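PDB 1ZS3: lactococcus lactis MG1363 DpsA from Lactococcus lactis, which binds DNA, for which an N-terminal helix is required, and as a Dps-family protein probably helps protect the cell from oxidative stress. Local coordinates for residues E14-K17 with A18-H22; N37-I40 with E41-R44; I133-A136 with N137-E140. All coordinates share one frame; numbering follows the deposited sequence.

Contact 1 of 3, residues E14-K17 with A18-H22; sequences ELDK and AEIDH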
ATOM      1  N   GLU A  14     -41.964   1.242  24.246  1.00 73.03           N
ATOM      2  CA  GLU A  14     -40.541   1.550  24.356  1.00 72.39           C
ATOM      3  C   GLU A  14     -40.359   2.628  25.398  1.00 72.40           C
ATOM      4  O   GLU A  14     -39.532   2.467  26.284  1.00 71.98           O
ATOM      5  CB  GLU A  14     -40.005   2.024  23.005  1.00 72.63           C
ATOM      6  CG  GLU A  14     -38.573   2.565  23.006  1.00 71.31           C
ATOM      7  CD  GLU A  14     -38.321   3.652  21.967  1.00 68.50           C
ATOM      8  OE1 GLU A  14     -37.863   4.741  22.368  1.00 66.90           O
ATOM      9  OE2 GLU A  14     -38.566   3.408  20.763  1.00 66.03           O
ATOM     10  N   LEU A  15     -41.141   3.709  25.255  1.00 72.68           N
ATOM     11  CA  LEU A  15     -41.185   4.832  26.229  1.00 73.11           C
ATOM     12  C   LEU A  15     -41.584   4.435  27.653  1.00 73.14           C
ATOM     13  O   LEU A  15     -41.130   5.058  28.620  1.00 72.87           O
ATOM     14  CB  LEU A  15     -42.192   5.872  25.768  1.00 73.05           C
ATOM     15  CG  LEU A  15     -41.633   6.896  24.785  1.00 73.72           C
ATOM     16  CD1 LEU A  15     -42.803   7.587  24.066  1.00 74.12           C
ATOM     17  CD2 LEU A  15     -40.682   7.905  25.469  1.00 73.39           C
ATOM     18  N   ASP A  16     -42.421   3.412  27.749  1.00 73.42           N
ATOM     19  CA  ASP A  16     -42.860   2.872  29.015  1.00 73.56           C
ATOM     20  C   ASP A  16     -41.652   2.160  29.619  1.00 72.97           C
ATOM     21  O   ASP A  16     -41.202   2.521  30.697  1.00 72.34           O
ATOM     22  CB  ASP A  16     -44.042   1.907  28.783  1.00 74.25           C
ATOM     23  CG  ASP A  16     -45.056   1.943  29.912  1.00 76.10           C
ATOM     24  OD1 ASP A  16     -45.162   0.928  30.662  1.00 77.64           O
ATOM     25  OD2 ASP A  16     -45.806   2.942  30.117  1.00 76.61           O
ATOM     26  N   LYS A  17     -41.129   1.191  28.869  1.00 72.33           N
ATOM     27  CA  LYS A  17     -39.987   0.398  29.255  1.00 71.72           C
ATOM     28  C   LYS A  17     -38.755   1.251  29.535  1.00 71.11           C
ATOM     29  O   LYS A  17     -37.926   0.892  30.378  1.00 70.69           O
ATOM     30  CB  LYS A  17     -39.663  -0.663  28.173  1.00 71.74           C
ATOM     31  CG  LYS A  17     -39.027  -1.967  28.700  1.00 71.67           C
ATOM     32  CD  LYS A  17     -38.524  -2.837  27.553  1.00 71.93           C
ATOM     33  CE  LYS A  17     -37.031  -2.706  27.411  1.00 71.83           C
ATOM     34  NZ  LYS A  17     -36.355  -3.423  28.530  1.00 71.25           N
ATOM     35  N   ALA A  18     -38.624   2.361  28.805  1.00 70.76           N
ATOM     36  CA  ALA A  18     -37.493   3.290  28.997  1.00 70.69           C
ATOM     37  C   ALA A  18     -37.540   3.942  30.369  1.00 71.58           C
ATOM     38  O   ALA A  18     -36.558   3.885  31.101  1.00 71.94           O
ATOM     39  CB  ALA A  18     -37.469   4.343  27.920  1.00 70.18           C
ATOM     40  N   GLU A  19     -38.707   4.486  30.748  1.00 72.66           N
ATOM     41  CA  GLU A  19     -38.869   5.093  32.056  1.00 73.45           C
ATOM     42  C   GLU A  19     -38.541   4.126  33.184  1.00 72.74           C
ATOM     43  O   GLU A  19     -37.814   4.501  34.076  1.00 73.10           O
ATOM     44  CB  GLU A  19     -40.256   5.694  32.251  1.00 74.45           C
ATOM     45  CG  GLU A  19     -40.302   6.700  33.421  1.00 77.01           C
ATOM     46  CD  GLU A  19     -41.693   7.296  33.667  1.00 79.92           C
ATOM     47  OE1 GLU A  19     -42.236   7.920  32.724  1.00 81.29           O
ATOM     48  OE2 GLU A  19     -42.252   7.113  34.779  1.00 81.90           O
ATOM     49  N   ILE A  20     -39.085   2.902  33.126  1.00 72.10           N
ATOM     50  CA  ILE A  20     -38.830   1.857  34.130  1.00 71.69           C
ATOM     51  C   ILE A  20     -37.338   1.649  34.262  1.00 71.58           C
ATOM     52  O   ILE A  20     -36.819   1.775  35.382  1.00 71.62           O
ATOM     53  CB  ILE A  20     -39.549   0.528  33.745  1.00 71.77           C
ATOM     54  CG1 ILE A  20     -41.084   0.657  33.889  1.00 72.43           C
ATOM     55  CG2 ILE A  20     -39.012  -0.666  34.536  1.00 70.93           C
ATOM     56  CD1 ILE A  20     -41.921  -0.088  32.798  1.00 72.69           C
ATOM     57  N   ASP A  21     -36.675   1.340  33.147  1.00 71.33           N
ATOM     58  CA  ASP A  21     -35.227   1.076  33.113  1.00 70.27           C
ATOM     59  C   ASP A  21     -34.349   2.238  33.686  1.00 70.27           C
ATOM     60  O   ASP A  21     -33.348   1.984  34.374  1.00 69.88           O
ATOM     61  CB  ASP A  21     -34.817   0.730  31.639  1.00 69.62           C
ATOM     62  CG  ASP A  21     -35.328  -0.646  31.162  1.00 69.00           C
ATOM     63  OD1 ASP A  21     -35.847  -1.430  31.993  1.00 68.18           O
ATOM     64  OD2 ASP A  21     -35.272  -1.011  29.968  1.00 67.09           O
ATOM     65  N   HIS A  22     -34.751   3.485  33.412  1.00 70.34           N
ATOM     66  CA  HIS A  22     -34.039   4.646  33.911  1.00 71.10           C
ATOM     67  C   HIS A  22     -33.995   4.753  35.433  1.00 71.87           C
ATOM     68  O   HIS A  22     -33.135   5.475  35.953  1.00 72.22           O
ATOM     69  CB  HIS A  22     -34.516   6.006  33.268  1.00 71.03           C
ATOM     70  CG  HIS A  22     -33.816   6.228  31.993  1.00 72.53           C
ATOM     71  ND1 HIS A  22     -32.414   6.225  31.984  1.00 73.39           N
ATOM     72  CD2 HIS A  22     -34.259   6.297  30.715  1.00 73.85           C
ATOM     73  CE1 HIS A  22     -32.017   6.370  30.760  1.00 74.12           C
ATOM     74  NE2 HIS A  22     -33.110   6.396  29.954  1.00 73.95           N
TER
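On the N-terminal helix 5-23, Lys-17 and Asp-21 form a salt bridge one helical turn apart. NZ of Lys-17 lies 3.0 Å from OD2 of Asp-21 and meets the syn lone pair of that oxygen. The lysine reaches it by bending: its chain is extended as far as CD, then turns at chi3 (102°) and chi4, which brings the ammonium round to OD2 of Asp-21 and CE within 3.5 Å of that oxygen. Asp-21 is short, and with CG beside its own backbone N (chi1 -71°) its carboxylate stays close to the preceding turn. A long, flexible cation and a short anion at this spacing therefore suit each other. Were Asp-21 replaced by an alanine, the ammonium of Lys-17 would probably lose this mate and its chain would be free to turn into solvent.

The helical bonds beneath carry the pair. Asp-21 N donates to Lys-17 O at 3.1 Å, and Ile-20 N to Asp-16 O at 3.2 Å. CD1 of Ile-20 lies near that carbonyl, 3.4 Å from Asp-16 O, while small Ala-18 sets its CB beside Glu-14 O.

This part of the helix lies at the surface, but it is held at two places: OE2 of Glu-14 bonds to Tyr-108 OH of a second subunit, and the ring of His-22, near the end of helix 5-23, meets that of Tyr-96 on helix 90-96.

Contact 2 of 3, residues N37-I40 with E41-R44; sequences NLFI and ENIR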
ATOM      1  N   ASN A  37     -24.310  12.345  25.223  1.00 41.03           N
ATOM      2  CA  ASN A  37     -23.102  13.112  25.448  1.00 41.73           C
ATOM      3  C   ASN A  37     -22.131  13.028  24.264  1.00 42.23           C
ATOM      4  O   ASN A  37     -21.558  14.037  23.865  1.00 42.25           O
ATOM      5  CB  ASN A  37     -22.408  12.688  26.754  1.00 42.11           C
ATOM      6  CG  ASN A  37     -23.143  13.194  28.007  1.00 42.45           C
ATOM      7  OD1 ASN A  37     -24.120  13.922  27.901  1.00 42.76           O
ATOM      8  ND2 ASN A  37     -22.689  12.770  29.190  1.00 43.09           N
ATOM      9  N   LEU A  38     -21.953  11.839  23.689  1.00 41.96           N
ATOM     10  CA  LEU A  38     -21.053  11.638  22.568  1.00 41.45           C
ATOM     11  C   LEU A  38     -21.436  12.560  21.435  1.00 42.18           C
ATOM     12  O   LEU A  38     -20.577  13.214  20.866  1.00 42.33           O
ATOM     13  CB  LEU A  38     -21.052  10.192  22.091  1.00 40.31           C
ATOM     14  CG  LEU A  38     -20.277   9.242  22.994  1.00 38.98           C
ATOM     15  CD1 LEU A  38     -20.525   7.855  22.494  1.00 38.86           C
ATOM     16  CD2 LEU A  38     -18.781   9.588  23.043  1.00 38.61           C
ATOM     17  N   PHE A  39     -22.723  12.599  21.104  1.00 42.75           N
ATOM     18  CA  PHE A  39     -23.162  13.341  19.940  1.00 43.19           C
ATOM     19  C   PHE A  39     -23.157  14.819  20.156  1.00 43.66           C
ATOM     20  O   PHE A  39     -22.916  15.569  19.201  1.00 44.15           O
ATOM     21  CB  PHE A  39     -24.520  12.880  19.457  1.00 43.20           C
ATOM     22  CG  PHE A  39     -24.589  12.785  17.989  1.00 43.57           C
ATOM     23  CD1 PHE A  39     -24.471  11.574  17.347  1.00 43.55           C
ATOM     24  CD2 PHE A  39     -24.681  13.920  17.242  1.00 45.38           C
ATOM     25  CE1 PHE A  39     -24.513  11.502  15.988  1.00 44.30           C
ATOM     26  CE2 PHE A  39     -24.708  13.860  15.865  1.00 45.85           C
ATOM     27  CZ  PHE A  39     -24.631  12.646  15.241  1.00 45.06           C
ATOM     28  N   ILE A  40     -23.384  15.282  21.386  1.00 43.46           N
ATOM     29  CA  ILE A  40     -23.431  16.717  21.589  1.00 43.57           C
ATOM     30  C   ILE A  40     -22.008  17.214  21.635  1.00 42.39           C
ATOM     31  O   ILE A  40     -21.742  18.264  21.090  1.00 43.02           O
ATOM     32  CB  ILE A  40     -24.326  17.104  22.853  1.00 43.90           C
ATOM     33  CG1 ILE A  40     -25.640  17.705  22.381  1.00 43.90           C
ATOM     34  CG2 ILE A  40     -23.659  18.103  23.746  1.00 44.92           C
ATOM     35  CD1 ILE A  40     -26.442  16.780  21.526  1.00 44.31           C
ATOM     36  N   GLU A  41     -21.102  16.476  22.271  1.00 40.82           N
ATOM     37  CA  GLU A  41     -19.667  16.747  22.144  1.00 39.52           C
ATOM     38  C   GLU A  41     -19.247  16.793  20.681  1.00 38.26           C
ATOM     39  O   GLU A  41     -18.564  17.696  20.305  1.00 37.37           O
ATOM     40  CB  GLU A  41     -18.844  15.689  22.847  1.00 38.96           C
ATOM     41  CG  GLU A  41     -17.514  16.238  23.278  1.00 38.71           C
ATOM     42  CD  GLU A  41     -17.580  17.021  24.560  1.00 39.64           C
ATOM     43  OE1 GLU A  41     -17.371  18.252  24.505  1.00 38.02           O
ATOM     44  OE2 GLU A  41     -17.843  16.396  25.610  1.00 42.91           O
ATOM     45  N   ASN A  42     -19.657  15.845  19.864  1.00 37.80           N
ATOM     46  CA  ASN A  42     -19.382  15.880  18.442  1.00 38.97           C
ATOM     47  C   ASN A  42     -19.628  17.247  17.817  1.00 40.25           C
ATOM     48  O   ASN A  42     -18.818  17.753  17.030  1.00 40.63           O
ATOM     49  CB  ASN A  42     -20.192  14.794  17.712  1.00 38.91           C
ATOM     50  CG  ASN A  42     -19.993  14.818  16.222  1.00 38.80           C
ATOM     51  OD1 ASN A  42     -20.947  14.761  15.464  1.00 40.98           O
ATOM     52  ND2 ASN A  42     -18.747  14.878  15.804  1.00 41.18           N
ATOM     53  N   ILE A  43     -20.756  17.839  18.157  1.00 41.38           N
ATOM     54  CA  ILE A  43     -21.161  19.128  17.589  1.00 41.32           C
ATOM     55  C   ILE A  43     -20.279  20.224  18.165  1.00 41.16           C
ATOM     56  O   ILE A  43     -19.831  21.131  17.478  1.00 40.49           O
ATOM     57  CB  ILE A  43     -22.658  19.416  17.876  1.00 41.47           C
ATOM     58  CG1 ILE A  43     -23.499  18.160  17.585  1.00 42.33           C
ATOM     59  CG2 ILE A  43     -23.104  20.667  17.124  1.00 41.65           C
ATOM     60  CD1 ILE A  43     -24.573  18.318  16.537  1.00 43.31           C
ATOM     61  N   ARG A  44     -19.999  20.117  19.437  1.00 41.19           N
ATOM     62  CA  ARG A  44     -19.164  21.075  20.126  1.00 42.26           C
ATOM     63  C   ARG A  44     -17.756  21.078  19.586  1.00 42.04           C
ATOM     64  O   ARG A  44     -17.129  22.132  19.516  1.00 43.09           O
ATOM     65  CB  ARG A  44     -19.163  20.756  21.636  1.00 42.85           C
ATOM     66  CG  ARG A  44     -20.243  21.474  22.458  1.00 43.05           C
ATOM     67  CD  ARG A  44     -19.726  22.729  23.128  1.00 44.84           C
ATOM     68  NE  ARG A  44     -18.837  22.384  24.247  1.00 44.08           N
ATOM     69  CZ  ARG A  44     -17.742  23.061  24.598  1.00 42.36           C
ATOM     70  NH1 ARG A  44     -17.329  24.154  23.944  1.00 40.45           N
ATOM     71  NH2 ARG A  44     -17.052  22.608  25.630  1.00 42.40           N
TER
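Phe-39, Asn-42 and Ile-43 share one face of helix 27-51, and their side chains meet there by van der Waals contact. The amide of Asn-42 runs beside the phenylalanine ring, pointing the same way, with the two planes nearly perpendicular (88°) and OD1 of Asn-42 3.9 Å from CE2 of Phe-39. That position follows from the first torsion of Asn-42, which puts CG trans to the backbone N (chi1 178°). One residue on, CG1 of Ile-43 comes obliquely to the ring, 4.4 Å from CD2 of Phe-39, so a branched aliphatic chain extends the apolar surface.

Backbone hydrogen bonds join the turns. Asn-37 O accepts from Glu-41 N at 2.9 Å, Leu-38 O from Asn-42 N at 3.0 Å, and Ile-40 O from Arg-44 N at 3.0 Å. Ile-43 N makes weaker bonds, divided between Phe-39 O and Ile-40 O.

The polar ends look away from this face and find partners on other parts of the chain. OD1 of Asn-37 accepts from Lys-98 N, OE2 of Glu-41 from Gln-125 NE2, and Arg-44 donates to Ser-117 OG while lying in cation-pi contact with Phe-118; such pairing suits polar groups that are all buried.

Phe-39 also stacks on Phe-93 and meets Phe-72 edge-to-face, whereas Phe-39 and Ile-43 of a second subunit pack against the same face. A mainly apolar face toward a partner chain, and paired polar groups toward helix 111-138 and the loop that carries Lys-98, fit the ferritin-like four-helix bundle of Dps proteins, with this helix at a subunit interface.

Contact 3 of 3, residues I133-A136 with N137-E140; sequences IKLA and NKEE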
ATOM      1  N   ILE A 133     -19.851   0.897  32.774  1.00 43.38           N
ATOM      2  CA  ILE A 133     -18.937  -0.221  32.802  1.00 43.09           C
ATOM      3  C   ILE A 133     -19.417  -1.152  33.850  1.00 44.13           C
ATOM      4  O   ILE A 133     -19.613  -2.320  33.557  1.00 44.73           O
ATOM      5  CB  ILE A 133     -17.510   0.230  33.086  1.00 43.35           C
ATOM      6  CG1 ILE A 133     -17.004   1.013  31.867  1.00 42.32           C
ATOM      7  CG2 ILE A 133     -16.604  -0.958  33.494  1.00 41.08           C
ATOM      8  CD1 ILE A 133     -15.762   1.778  32.117  1.00 43.39           C
ATOM      9  N   LYS A 134     -19.577  -0.646  35.081  1.00 44.89           N
ATOM     10  CA  LYS A 134     -19.940  -1.476  36.228  1.00 45.35           C
ATOM     11  C   LYS A 134     -21.275  -2.197  36.009  1.00 45.86           C
ATOM     12  O   LYS A 134     -21.404  -3.368  36.361  1.00 45.24           O
ATOM     13  CB  LYS A 134     -20.012  -0.652  37.513  1.00 45.68           C
ATOM     14  CG  LYS A 134     -18.688  -0.046  38.004  1.00 46.77           C
ATOM     15  CD  LYS A 134     -18.911   0.710  39.321  1.00 48.29           C
ATOM     16  CE  LYS A 134     -17.722   1.576  39.744  1.00 49.74           C
ATOM     17  NZ  LYS A 134     -18.155   2.994  40.151  1.00 51.41           N
ATOM     18  N   LEU A 135     -22.267  -1.516  35.430  1.00 46.71           N
ATOM     19  CA  LEU A 135     -23.589  -2.100  35.178  1.00 47.46           C
ATOM     20  C   LEU A 135     -23.456  -3.169  34.138  1.00 47.96           C
ATOM     21  O   LEU A 135     -24.042  -4.242  34.279  1.00 48.80           O
ATOM     22  CB  LEU A 135     -24.639  -1.055  34.728  1.00 47.27           C
ATOM     23  CG  LEU A 135     -25.030   0.015  35.779  1.00 48.11           C
ATOM     24  CD1 LEU A 135     -26.188   0.894  35.306  1.00 46.90           C
ATOM     25  CD2 LEU A 135     -25.324  -0.597  37.163  1.00 49.39           C
ATOM     26  N   ALA A 136     -22.632  -2.931  33.122  1.00 48.24           N
ATOM     27  CA  ALA A 136     -22.522  -3.857  32.011  1.00 47.93           C
ATOM     28  C   ALA A 136     -21.946  -5.178  32.497  1.00 47.52           C
ATOM     29  O   ALA A 136     -22.353  -6.240  32.025  1.00 47.54           O
ATOM     30  CB  ALA A 136     -21.665  -3.255  30.900  1.00 48.17           C
ATOM     31  N   ASN A 137     -21.035  -5.122  33.467  1.00 47.59           N
ATOM     32  CA  ASN A 137     -20.425  -6.323  33.985  1.00 47.88           C
ATOM     33  C   ASN A 137     -21.396  -7.129  34.830  1.00 47.78           C
ATOM     34  O   ASN A 137     -21.379  -8.374  34.757  1.00 48.39           O
ATOM     35  CB  ASN A 137     -19.118  -6.055  34.752  1.00 48.19           C
ATOM     36  CG  ASN A 137     -17.928  -5.735  33.789  1.00 48.15           C
ATOM     37  OD1 ASN A 137     -17.272  -4.718  33.947  1.00 48.05           O
ATOM     38  ND2 ASN A 137     -17.703  -6.589  32.784  1.00 46.58           N
ATOM     39  N   LYS A 138     -22.222  -6.444  35.648  1.00 47.30           N
ATOM     40  CA  LYS A 138     -23.306  -7.060  36.465  1.00 46.15           C
ATOM     41  C   LYS A 138     -24.255  -7.745  35.533  1.00 43.62           C
ATOM     42  O   LYS A 138     -24.639  -8.880  35.762  1.00 43.18           O
ATOM     43  CB  LYS A 138     -24.106  -5.996  37.237  1.00 47.52           C
ATOM     44  CG  LYS A 138     -23.561  -5.622  38.644  1.00 50.32           C
ATOM     45  CD  LYS A 138     -24.076  -4.226  39.080  1.00 54.06           C
ATOM     46  CE  LYS A 138     -23.306  -3.651  40.305  1.00 57.28           C
ATOM     47  NZ  LYS A 138     -24.180  -2.783  41.217  1.00 59.39           N
ATOM     48  N   GLU A 139     -24.637  -7.039  34.496  1.00 40.64           N
ATOM     49  CA  GLU A 139     -25.629  -7.579  33.566  1.00 39.26           C
ATOM     50  C   GLU A 139     -25.052  -8.714  32.704  1.00 38.66           C
ATOM     51  O   GLU A 139     -25.811  -9.318  31.943  1.00 37.11           O
ATOM     52  CB  GLU A 139     -26.226  -6.443  32.707  1.00 39.11           C
ATOM     53  CG  GLU A 139     -27.241  -5.618  33.494  1.00 38.29           C
ATOM     54  CD  GLU A 139     -27.805  -4.423  32.764  1.00 39.95           C
ATOM     55  OE1 GLU A 139     -28.073  -3.441  33.495  1.00 41.80           O
ATOM     56  OE2 GLU A 139     -28.006  -4.436  31.506  1.00 38.62           O
ATOM     57  N   GLU A 140     -23.752  -8.962  32.820  1.00 38.19           N
ATOM     58  CA  GLU A 140     -23.032  -9.904  31.945  1.00 38.29           C
ATOM     59  C   GLU A 140     -23.266  -9.621  30.449  1.00 36.21           C
ATOM     60  O   GLU A 140     -23.486 -10.535  29.650  1.00 33.27           O
ATOM     61  CB  GLU A 140     -23.437 -11.357  32.235  1.00 39.79           C
ATOM     62  CG  GLU A 140     -23.214 -11.803  33.661  1.00 42.89           C
ATOM     63  CD  GLU A 140     -23.783 -13.204  33.878  1.00 46.36           C
ATOM     64  OE1 GLU A 140     -24.335 -13.793  32.903  1.00 48.22           O
ATOM     65  OE2 GLU A 140     -23.721 -13.718  35.012  1.00 49.16           O
TER
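Glu-139 lies against the carbonyl of Leu-135 in the last turn of helix 111-138. Its N donates to Leu-135 O at 2.9 Å and its CB sits 3.5 Å from the same oxygen; with CG beside the backbone N (chi1 -77°), CG follows at 3.6 Å before the extended chain leads on to the carboxylate. Lys-138 straddles two carbonyls instead: its N bonds to Lys-134 O at 3.3 Å while its CB rests 3.4 Å from Leu-135 O, and its methylenes run on so that CD comes 4.3 Å from CD2 of Leu-135. Here the lysine serves as an aliphatic chain close in and a charge farther out. Asn-137 N closes the set with a bond to Ile-133 O at 3.1 Å.

Beyond the last turn, Glu-140 adopts a positive phi (52°), and the helix ends in a Schellman motif that turns the chain toward helix 142-165. That helix covers Ile-133 and Ala-136, while Leu-135 packs on the start of helix 27-51.

The carboxylate of Glu-139 is held on both oxygens, OE1 by Ala-27 N and OE2 by Lys-141, and OE1 of Glu-140 pairs with NZ of Lys-134 of a neighbouring subunit in a salt bridge. Such partners would probably keep both glutamates ionised, so this helix end joins charge pairing within the chain to charge pairing between subunits.

The three contacts come one after another along the chain and none touches another. Contacts 1 and 3 are the nearest pair, with centres 19 Å apart and nearest atoms about 7 Å apart. Contact 2, its centre about 6 Å from the centre of the chain in space, lies 24 Å from contact 1 and 25 Å from contact 3, centre to centre. The chain passes from contact 1 through the short link 24-26 into helix 27-51, whose start also packs on contact 3, so the end of helix 111-138 lies near the base of the N-terminal helix. Each contact reaches another subunit of the dodecamer. Contact 1 lies on the N-terminal helix, the element required for DNA binding; the other two belong to the bundle.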